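Local coordinates for protein 4-oxalmesaconate hydratase (Pseudomonas putida, PDB 5CGZ) that uses a zinc ion to hydrate 4-carboxy-2-hydroxymuconate, the enol form of oxalomesaconic acid, to 4-carboxy-4-hydroxy-2-oxoadipic acid in the breakdown of gallate, at residues A21-A26 with E72-S77; L37-R42 with K58-R63; E79-G84 with F96-V101; D174-W179 with N221-E226. All blocks are in the same frame, centred on the assembly; numbering follows the deposited sequence.

Contact 1: residues A21-A26 with E72-S77; sequences AIALHA and EILGAS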
# COMPACT_ATOMS: atom_id res chain seq x y z
N ALA A 21 -9.64 13.42 -24.35
CA ALA A 21 -9.57 14.56 -23.46
C ALA A 21 -9.19 15.83 -24.24
O ALA A 21 -9.70 16.92 -23.96
CB ALA A 21 -8.56 14.30 -22.33
N ILE A 22 -8.29 15.69 -25.20
CA ILE A 22 -7.86 16.82 -26.01
C ILE A 22 -9.01 17.37 -26.86
O ILE A 22 -9.33 18.57 -26.80
CB ILE A 22 -6.65 16.44 -26.91
CG1 ILE A 22 -5.42 16.16 -26.03
CG2 ILE A 22 -6.36 17.56 -27.91
CD1 ILE A 22 -4.24 15.54 -26.77
N ALA A 23 -9.66 16.49 -27.62
CA ALA A 23 -10.76 16.88 -28.49
C ALA A 23 -11.92 17.45 -27.69
O ALA A 23 -12.55 18.43 -28.11
CB ALA A 23 -11.23 15.70 -29.34
N LEU A 24 -12.21 16.85 -26.54
CA LEU A 24 -13.34 17.28 -25.73
C LEU A 24 -13.13 18.70 -25.20
O LEU A 24 -14.02 19.55 -25.30
CB LEU A 24 -13.59 16.30 -24.56
CG LEU A 24 -14.88 16.53 -23.77
CD1 LEU A 24 -16.12 16.23 -24.62
CD2 LEU A 24 -14.92 15.73 -22.47
N HIS A 25 -11.96 18.96 -24.63
CA HIS A 25 -11.73 20.29 -24.05
C HIS A 25 -11.53 21.36 -25.14
O HIS A 25 -11.90 22.52 -24.93
CB HIS A 25 -10.54 20.26 -23.08
CG HIS A 25 -10.84 19.53 -21.80
ND1 HIS A 25 -10.75 18.16 -21.68
CD2 HIS A 25 -11.27 19.99 -20.60
CE1 HIS A 25 -11.09 17.80 -20.45
NE2 HIS A 25 -11.41 18.89 -19.77
N ALA A 26 -10.98 20.98 -26.28
CA ALA A 26 -10.88 21.91 -27.40
C ALA A 26 -12.27 22.44 -27.77
O ALA A 26 -12.45 23.64 -28.03
CB ALA A 26 -10.21 21.24 -28.61
N GLU A 72 -3.93 17.96 -35.44
CA GLU A 72 -4.82 18.77 -36.27
C GLU A 72 -6.25 18.28 -36.13
O GLU A 72 -7.17 19.06 -35.92
CB GLU A 72 -4.37 18.74 -37.74
CG GLU A 72 -4.95 19.85 -38.63
CD GLU A 72 -6.19 19.42 -39.40
OE1 GLU A 72 -6.48 18.20 -39.47
OE2 GLU A 72 -6.89 20.31 -39.94
N ILE A 73 -6.42 16.97 -36.25
CA ILE A 73 -7.73 16.34 -36.10
C ILE A 73 -8.34 16.57 -34.72
O ILE A 73 -9.53 16.86 -34.59
CB ILE A 73 -7.65 14.82 -36.35
CG1 ILE A 73 -7.35 14.53 -37.83
CG2 ILE A 73 -8.92 14.12 -35.87
CD1 ILE A 73 -7.03 13.09 -38.13
N LEU A 74 -7.51 16.47 -33.68
CA LEU A 74 -8.00 16.60 -32.30
C LEU A 74 -8.26 18.06 -31.93
O LEU A 74 -9.07 18.35 -31.05
CB LEU A 74 -7.00 15.97 -31.33
CG LEU A 74 -6.78 14.46 -31.51
CD1 LEU A 74 -5.60 14.00 -30.65
CD2 LEU A 74 -8.05 13.66 -31.18
N GLY A 75 -7.58 18.99 -32.60
CA GLY A 75 -7.71 20.40 -32.29
C GLY A 75 -6.68 20.90 -31.28
O GLY A 75 -6.97 21.75 -30.45
N ALA A 76 -5.47 20.36 -31.34
CA ALA A 76 -4.40 20.78 -30.44
C ALA A 76 -3.21 21.31 -31.21
O ALA A 76 -3.01 20.95 -32.37
CB ALA A 76 -3.95 19.62 -29.56
N SER A 77 -2.40 22.14 -30.57
CA SER A 77 -1.08 22.44 -31.10
C SER A 77 -0.11 21.43 -30.50
O SER A 77 -0.39 20.85 -29.45
CB SER A 77 -0.67 23.88 -30.79
OG SER A 77 -0.65 24.11 -29.39
O HOH W 1 -11.94 19.24 -30.96

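Contact 2: residues L37-R42 with K58-R63; sequences LSFGER and KVKDAR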
# COMPACT_ATOMS: atom_id res chain seq x y z
N LEU A 37 8.01 14.70 -25.84
CA LEU A 37 9.41 14.80 -25.42
C LEU A 37 10.33 14.10 -26.42
O LEU A 37 11.45 14.54 -26.66
CB LEU A 37 9.59 14.23 -24.02
CG LEU A 37 8.86 14.99 -22.90
CD1 LEU A 37 8.93 14.22 -21.58
CD2 LEU A 37 9.41 16.39 -22.73
N SER A 38 9.84 13.01 -27.01
CA SER A 38 10.59 12.27 -28.01
C SER A 38 9.61 11.73 -29.04
O SER A 38 8.41 11.97 -28.93
CB SER A 38 11.39 11.12 -27.38
OG SER A 38 10.54 10.02 -27.09
N PHE A 39 10.10 11.02 -30.05
CA PHE A 39 9.22 10.48 -31.08
C PHE A 39 8.93 8.99 -30.90
O PHE A 39 8.20 8.41 -31.70
CB PHE A 39 9.81 10.72 -32.47
CG PHE A 39 9.95 12.17 -32.84
CD1 PHE A 39 8.88 12.88 -33.38
CD2 PHE A 39 11.16 12.83 -32.66
CE1 PHE A 39 9.01 14.21 -33.73
CE2 PHE A 39 11.30 14.17 -33.01
CZ PHE A 39 10.23 14.86 -33.54
N GLY A 40 9.52 8.37 -29.88
CA GLY A 40 9.44 6.92 -29.72
C GLY A 40 10.16 6.24 -30.87
O GLY A 40 9.82 5.12 -31.28
N GLU A 41 11.18 6.92 -31.39
CA GLU A 41 11.87 6.49 -32.60
C GLU A 41 12.59 5.14 -32.44
O GLU A 41 12.67 4.36 -33.38
CB GLU A 41 12.85 7.58 -33.07
CG GLU A 41 13.95 7.99 -32.07
CD GLU A 41 13.54 9.12 -31.12
OE1 GLU A 41 12.32 9.35 -30.94
OE2 GLU A 41 14.44 9.78 -30.55
N ARG A 42 13.09 4.85 -31.25
CA ARG A 42 13.83 3.60 -31.05
C ARG A 42 12.98 2.45 -30.49
O ARG A 42 13.16 1.29 -30.87
CB ARG A 42 15.03 3.84 -30.14
CG ARG A 42 16.08 4.75 -30.79
CD ARG A 42 16.77 5.65 -29.78
NE ARG A 42 17.48 4.90 -28.75
CZ ARG A 42 18.72 4.45 -28.87
NH1 ARG A 42 19.40 4.67 -29.99
NH2 ARG A 42 19.30 3.79 -27.87
N LYS A 58 14.83 9.10 -40.26
CA LYS A 58 13.66 8.74 -41.05
C LYS A 58 12.48 8.38 -40.16
O LYS A 58 11.34 8.75 -40.45
CB LYS A 58 13.97 7.57 -41.99
CG LYS A 58 14.91 7.89 -43.17
CD LYS A 58 14.83 6.75 -44.18
CE LYS A 58 16.10 6.58 -45.00
NZ LYS A 58 15.95 5.39 -45.88
N VAL A 59 12.75 7.67 -39.07
CA VAL A 59 11.67 7.30 -38.15
C VAL A 59 11.05 8.55 -37.54
O VAL A 59 9.83 8.71 -37.53
CB VAL A 59 12.16 6.35 -37.04
CG1 VAL A 59 11.02 6.06 -36.06
CG2 VAL A 59 12.66 5.06 -37.65
N LYS A 60 11.91 9.45 -37.06
CA LYS A 60 11.43 10.70 -36.46
C LYS A 60 10.54 11.49 -37.43
O LYS A 60 9.51 12.05 -37.02
CB LYS A 60 12.60 11.57 -36.00
CG LYS A 60 13.42 11.01 -34.84
CD LYS A 60 14.50 12.01 -34.42
CE LYS A 60 15.47 11.42 -33.43
NZ LYS A 60 16.43 12.46 -32.96
N ASP A 61 10.93 11.53 -38.70
CA ASP A 61 10.14 12.25 -39.70
C ASP A 61 8.75 11.64 -39.82
O ASP A 61 7.75 12.36 -39.84
CB ASP A 61 10.82 12.25 -41.08
CG ASP A 61 12.03 13.16 -41.14
OD1 ASP A 61 12.14 14.07 -40.28
OD2 ASP A 61 12.86 12.97 -42.05
N ALA A 62 8.69 10.32 -39.92
CA ALA A 62 7.41 9.64 -40.03
C ALA A 62 6.56 9.88 -38.77
O ALA A 62 5.37 10.22 -38.86
CB ALA A 62 7.62 8.14 -40.27
N ARG A 63 7.16 9.73 -37.60
CA ARG A 63 6.45 9.96 -36.34
C ARG A 63 5.95 11.40 -36.20
O ARG A 63 4.83 11.64 -35.76
CB ARG A 63 7.35 9.61 -35.15
CG ARG A 63 7.73 8.14 -35.04
CD ARG A 63 6.60 7.31 -34.46
NE ARG A 63 5.70 6.77 -35.48
CZ ARG A 63 5.84 5.56 -36.03
NH1 ARG A 63 6.84 4.77 -35.68
NH2 ARG A 63 4.97 5.16 -36.95

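Contact 3: residues E79-G84 with F96-V101; sequences EFFDIG and FRLADV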
# COMPACT_ATOMS: atom_id res chain seq x y z
N GLU A 79 4.32 20.47 -30.00
CA GLU A 79 5.74 20.75 -30.22
C GLU A 79 6.56 19.54 -29.83
O GLU A 79 6.09 18.68 -29.07
CB GLU A 79 6.19 21.99 -29.44
CG GLU A 79 6.31 21.81 -27.95
CD GLU A 79 6.68 23.09 -27.23
OE1 GLU A 79 5.79 23.72 -26.61
OE2 GLU A 79 7.86 23.48 -27.28
N PHE A 80 7.78 19.47 -30.34
CA PHE A 80 8.63 18.29 -30.19
C PHE A 80 9.98 18.63 -29.57
O PHE A 80 10.78 19.33 -30.19
CB PHE A 80 8.82 17.62 -31.56
CG PHE A 80 7.52 17.30 -32.25
CD1 PHE A 80 6.85 16.12 -31.97
CD2 PHE A 80 6.96 18.19 -33.15
CE1 PHE A 80 5.65 15.82 -32.59
CE2 PHE A 80 5.75 17.90 -33.78
CZ PHE A 80 5.10 16.71 -33.49
N PHE A 81 10.24 18.17 -28.35
CA PHE A 81 11.53 18.47 -27.71
C PHE A 81 12.65 17.64 -28.33
O PHE A 81 13.82 18.02 -28.23
CB PHE A 81 11.49 18.20 -26.20
CG PHE A 81 10.89 19.31 -25.39
CD1 PHE A 81 10.08 20.27 -25.99
CD2 PHE A 81 11.13 19.40 -24.03
CE1 PHE A 81 9.52 21.29 -25.23
CE2 PHE A 81 10.58 20.41 -23.27
CZ PHE A 81 9.76 21.36 -23.87
N ASP A 82 12.31 16.50 -28.92
CA ASP A 82 13.29 15.61 -29.54
C ASP A 82 14.49 15.28 -28.65
O ASP A 82 15.64 15.49 -29.05
CB ASP A 82 13.78 16.23 -30.86
CG ASP A 82 14.61 15.26 -31.69
OD1 ASP A 82 14.43 14.03 -31.56
OD2 ASP A 82 15.45 15.72 -32.49
N ILE A 83 14.25 14.76 -27.44
CA ILE A 83 15.37 14.44 -26.55
C ILE A 83 15.79 12.97 -26.60
O ILE A 83 16.74 12.58 -25.92
CB ILE A 83 15.07 14.82 -25.08
CG1 ILE A 83 13.92 13.97 -24.52
CG2 ILE A 83 14.79 16.33 -24.96
CD1 ILE A 83 13.61 14.26 -23.04
N GLY A 84 15.09 12.16 -27.38
CA GLY A 84 15.47 10.76 -27.56
C GLY A 84 14.77 9.79 -26.61
O GLY A 84 14.57 10.10 -25.43
N PHE A 96 13.88 23.21 -17.52
CA PHE A 96 13.60 24.63 -17.74
C PHE A 96 12.83 24.86 -19.06
O PHE A 96 11.94 25.72 -19.13
CB PHE A 96 14.90 25.44 -17.72
CG PHE A 96 15.56 25.49 -16.36
CD1 PHE A 96 14.80 25.65 -15.20
CD2 PHE A 96 16.94 25.37 -16.24
CE1 PHE A 96 15.41 25.70 -13.96
CE2 PHE A 96 17.55 25.42 -14.99
CZ PHE A 96 16.79 25.59 -13.85
N ARG A 97 13.17 24.10 -20.10
CA ARG A 97 12.43 24.12 -21.36
C ARG A 97 10.94 23.90 -21.08
O ARG A 97 10.08 24.63 -21.56
CB ARG A 97 12.94 23.05 -22.33
CG ARG A 97 14.08 23.46 -23.28
CD ARG A 97 13.76 23.11 -24.76
NE ARG A 97 14.23 21.78 -25.17
CZ ARG A 97 13.98 21.21 -26.35
NH1 ARG A 97 14.46 20.01 -26.61
NH2 ARG A 97 13.24 21.83 -27.28
N LEU A 98 10.65 22.85 -20.30
CA LEU A 98 9.27 22.51 -20.00
C LEU A 98 8.62 23.55 -19.08
O LEU A 98 7.45 23.89 -19.25
CB LEU A 98 9.19 21.11 -19.37
CG LEU A 98 7.79 20.50 -19.28
CD1 LEU A 98 7.06 20.59 -20.63
CD2 LEU A 98 7.87 19.04 -18.82
N ALA A 99 9.36 24.06 -18.10
CA ALA A 99 8.84 25.12 -17.24
C ALA A 99 8.45 26.34 -18.07
O ALA A 99 7.46 27.02 -17.76
CB ALA A 99 9.85 25.50 -16.17
N ASP A 100 9.22 26.63 -19.11
CA ASP A 100 8.89 27.75 -19.99
C ASP A 100 7.60 27.49 -20.77
O ASP A 100 6.82 28.41 -21.02
CB ASP A 100 10.05 28.04 -20.96
CG ASP A 100 11.30 28.56 -20.25
OD1 ASP A 100 11.19 29.02 -19.08
OD2 ASP A 100 12.39 28.52 -20.86
N VAL A 101 7.36 26.24 -21.17
CA VAL A 101 6.09 25.91 -21.81
C VAL A 101 4.94 26.20 -20.84
O VAL A 101 3.94 26.80 -21.23
CB VAL A 101 6.04 24.43 -22.26
CG1 VAL A 101 4.65 24.07 -22.77
CG2 VAL A 101 7.10 24.19 -23.34

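Contact 4: residues D174-W179 with N221-E226; sequences DITSVW and NIVYAE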
# COMPACT_ATOMS: atom_id res chain seq x y z
N ASP A 174 -16.05 11.51 -19.82
CA ASP A 174 -16.95 11.02 -20.86
C ASP A 174 -16.57 11.64 -22.19
O ASP A 174 -16.77 12.84 -22.40
CB ASP A 174 -18.41 11.36 -20.51
CG ASP A 174 -19.40 10.80 -21.52
OD1 ASP A 174 -18.96 10.17 -22.52
OD2 ASP A 174 -20.62 10.99 -21.33
N ILE A 175 -16.02 10.83 -23.09
CA ILE A 175 -15.57 11.34 -24.38
C ILE A 175 -16.47 10.85 -25.51
O ILE A 175 -16.09 10.89 -26.68
CB ILE A 175 -14.11 10.92 -24.69
CG1 ILE A 175 -14.00 9.39 -24.79
CG2 ILE A 175 -13.15 11.49 -23.64
CD1 ILE A 175 -12.70 8.94 -25.48
N THR A 176 -17.66 10.39 -25.16
CA THR A 176 -18.61 9.88 -26.15
C THR A 176 -18.82 10.87 -27.31
O THR A 176 -18.87 10.48 -28.48
CB THR A 176 -19.96 9.56 -25.50
OG1 THR A 176 -19.78 8.53 -24.51
CG2 THR A 176 -20.96 9.10 -26.56
N SER A 177 -18.93 12.16 -26.99
CA SER A 177 -19.22 13.18 -28.00
C SER A 177 -18.06 13.46 -28.95
O SER A 177 -18.24 14.12 -29.97
CB SER A 177 -19.66 14.49 -27.33
OG SER A 177 -18.59 15.06 -26.59
N VAL A 178 -16.86 12.97 -28.64
CA VAL A 178 -15.73 13.19 -29.54
C VAL A 178 -15.05 11.90 -29.96
O VAL A 178 -13.92 11.94 -30.46
CB VAL A 178 -14.67 14.13 -28.92
CG1 VAL A 178 -15.23 15.54 -28.76
CG2 VAL A 178 -14.15 13.56 -27.59
N TRP A 179 -15.71 10.77 -29.79
CA TRP A 179 -15.05 9.51 -30.13
C TRP A 179 -14.59 9.48 -31.60
O TRP A 179 -13.50 9.00 -31.90
CB TRP A 179 -15.94 8.29 -29.84
CG TRP A 179 -15.28 7.05 -30.36
CD1 TRP A 179 -15.65 6.31 -31.45
CD2 TRP A 179 -14.08 6.44 -29.85
NE1 TRP A 179 -14.77 5.27 -31.64
CE2 TRP A 179 -13.80 5.33 -30.67
CE3 TRP A 179 -13.23 6.73 -28.78
CZ2 TRP A 179 -12.70 4.50 -30.45
CZ3 TRP A 179 -12.14 5.90 -28.56
CH2 TRP A 179 -11.88 4.81 -29.40
N ASN A 221 -25.90 8.73 -21.71
CA ASN A 221 -25.46 7.87 -22.80
C ASN A 221 -23.94 7.79 -22.83
O ASN A 221 -23.30 8.37 -23.70
CB ASN A 221 -26.01 8.41 -24.13
CG ASN A 221 -25.61 7.56 -25.32
OD1 ASN A 221 -25.61 6.34 -25.24
ND2 ASN A 221 -25.24 8.22 -26.41
N ILE A 222 -23.36 7.09 -21.87
CA ILE A 222 -21.90 7.09 -21.74
C ILE A 222 -21.34 5.84 -22.39
O ILE A 222 -21.45 4.74 -21.85
CB ILE A 222 -21.47 7.18 -20.26
CG1 ILE A 222 -22.12 8.40 -19.60
CG2 ILE A 222 -19.95 7.27 -20.17
CD1 ILE A 222 -21.88 8.51 -18.09
N VAL A 223 -20.76 6.01 -23.58
CA VAL A 223 -20.34 4.89 -24.40
C VAL A 223 -18.82 4.76 -24.45
O VAL A 223 -18.29 3.65 -24.41
CB VAL A 223 -20.87 5.02 -25.84
CG1 VAL A 223 -20.44 3.80 -26.68
CG2 VAL A 223 -22.40 5.17 -25.83
N TYR A 224 -18.15 5.90 -24.53
CA TYR A 224 -16.69 5.95 -24.58
C TYR A 224 -16.17 6.84 -23.45
O TYR A 224 -16.68 7.95 -23.26
CB TYR A 224 -16.20 6.50 -25.93
CG TYR A 224 -16.65 5.69 -27.13
CD1 TYR A 224 -15.91 4.59 -27.57
CD2 TYR A 224 -17.80 6.03 -27.83
CE1 TYR A 224 -16.30 3.85 -28.67
CE2 TYR A 224 -18.21 5.29 -28.94
CZ TYR A 224 -17.46 4.21 -29.35
OH TYR A 224 -17.86 3.48 -30.45
N ALA A 225 -15.17 6.38 -22.71
CA ALA A 225 -14.60 7.20 -21.64
C ALA A 225 -13.09 7.03 -21.56
O ALA A 225 -12.55 6.02 -22.01
CB ALA A 225 -15.25 6.85 -20.29
N GLU A 226 -12.41 8.04 -21.01
CA GLU A 226 -11.00 7.91 -20.66
C GLU A 226 -10.87 7.95 -19.13
O GLU A 226 -11.53 8.75 -18.46
CB GLU A 226 -10.16 9.02 -21.31
CG GLU A 226 -9.94 8.78 -22.81
CD GLU A 226 -9.24 9.94 -23.53
OE1 GLU A 226 -9.02 11.02 -22.93
OE2 GLU A 226 -8.92 9.76 -24.73
O HOH W 2 -22.48 10.97 -23.18

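Contact 1: residues A21-A26 with E72-S77
A Schellman motif ending helix 56-74 brings Leu74 and Gly75 against Ala23 and Ala26 of helix 13-27, within the Rossmann-like part of the hydratase. Gly75 is its C-prime residue; its positive phi (92°) turns the chain out of the helix and on towards strand 76-80. The two backbones come close at this turn, the CA atoms of Ala23 and Leu74 lying 4.7 Å apart, an approach that the small alanine permits. Ala23 CA directs its hydrogen at Leu74 O over 3.4 Å, with 150° at the hydrogen. The same oxygen accepts from a water 3.0 Å away, which also donates to Ala23 O, so the carbonyls of both helices share one solvent molecule. Deeper in, Ile22 makes the apolar part of the contact. With CG1 anti to the carbonyl carbon (chi1 -67°), it is the CG2 branch that faces the turn, 3.8 Å from Leu74 CB and 3.6 Å from Ala76 CB, while Met32 and Val34 of strand 31-36 also pack on Ile22. One turn further along helix 13-27, at the partly exposed margin, Ala26 CB rests 3.8 Å from Gly75 O.

Contact 2: residues L37-R42 with K58-R63
Phe39 and Lys60 form the close-packed centre of this contact, their side chains crossing at about a right angle. Lys60 CB lies over one ring face, 4.2 Å from the centroid and 26° off the normal, a CH-pi contact, and the chain then leaves past the rim, Lys60 CG 3.6 Å from Phe39 CD2. Lys60 O lies above that face too, displaced toward the rim. Arg63 slides past Phe39 in the opposite direction, its CB 3.8 Å from Phe39 CB. Bends at chi2 and chi3 then carry the arginine off; its CD passes 3.4 Å from Phe39 O, and its guanidinium goes on to Ser45 and Glu66. The segment 37-42 belongs to the loop that leaves strand 31-36 at the C-terminal end of the parallel strands, where Rossmann-like folds commonly place their active sites. Here the loop leads on to Glu44, a ligand of the zinc ion, and the Glu41 side chain comes within about 6 Å of that of the ligand His10. Glu41 OE1 accepts from Phe39 N at 2.9 Å, which braces the turn through Gly40, while Val59 CG1 fills in 3.8 Å from Glu41 CB. Toward the partly exposed side the fit is looser. Lys60, extended beyond CG, reaches past the glutamate, and its NZ stays 4.1 Å from Glu41 OE2, beyond a salt bridge; that ammonium instead pairs with Asp82 and also bonds a glycerol molecule, probably from the crystallisation liquor.

Contact 3: residues E79-G84 with F96-V101
Bends at chi2 (-129°) and chi3 (-91°), which place CD and NE, route the Arg97 chain alongside Phe81, whose CG is anti to its own carbonyl carbon. In this conformer, one of two modelled for the arginine, the guanidinium lies flat on the ring, planes 15° apart and centres separated by 4.1 Å, with CZ displaced toward the ring's rim. Arg97 NH1 donates to Phe81 O, in the carbonyl plane and on a lone pair, though at 2.6 Å the bond is short enough to be taken with caution. At the root of the same chain, Arg97 CB touches Phe81 CE2 at 3.7 Å. Two residues of helix 92-105 close on the outer end of the phenyl group: Leu98 CB lies 4.2 Å from Phe81 CE2, and Val101 CG2 meets Phe81 CZ at the ring edge, 3.9 Å away. The helix thereby packs on the end of strand 76-80 in a beta-alpha-beta crossover that leads to strand 110-112. Tip to tip with Val101, Glu79 brings OE1 to 3.6 Å from Val101 CG2, but that oxygen is bound by His33 and Arg104. The ring's pi face and the carbonyl oxygen both offer negative potential to this surface arginine, which probably favours the placement described.

Contact 4: residues D174-W179 with N221-E226
Tyr224 and Trp179 stack face to face, the phenol ring over the five-membered ring of the indole with planes at 1° and centroids 3.6 Å apart. From its root outward, Tyr224 CB packs 3.8 Å from Ile175 CG1, and Tyr224 CG sits above the indole's CG and CD2. Beyond it the ring divides: Tyr224 CD1 lies 3.5 Å from Trp179 CD2, whereas Tyr224 CD2 takes Trp179 CB at 3.6 Å. Tyr224 CE1 follows over Trp179 CE2, and Tyr224 CE2 over Trp179 CG and CD1; Tyr224 CZ is 3.5 Å from Trp179 CD1, and Tyr224 OH ends near Trp179 CD1 and NE1. Ala203 of helix 193-212 packs on both aromatic residues. The polar half turns on Thr176 OG1, which accepts from Val223 N at 2.9 Å and, almost straight at 177°, from Tyr224 N at 3.1 Å. Its own proton goes to the syn lone pair of Asp174 OD1, 2.7 Å away, so three bonds fix the hydroxyl. A water joins Asp174 OD2 to Asn221 O. Thr176 N also donates to Asp174 OD1; Asp174, in an antiparallel non-hydrogen-bonded pair with Ala225, thus itself begins the Asx turn that leads out of strand 171-174.

Overall arrangement
From the N terminus, helix 13-27 opens contact 1, which closes at the end of helix 56-74 with 45 residues between its segments. Contact 2 falls wholly within that span, closing the shorter loop between strand 31-36 and the same helix. Contact 3 follows in series, joining strand 76-80 to helix 92-105, and contact 4 closes last, around the helices between strands 171-174 and 225-230; none of the four cross. Contacts 2 and 3 meet through the Lys60-Asp82 salt bridge and a probable Leu37-Ile83 backbone bond. Contacts 1 and 4 meet where Ala21 N probably bonds Glu226 OE1. Contacts 3 and 4, 31 Å apart between centres, lie at the two outermost strands of this chain's mixed sheet, on opposite sides of the chain's centre.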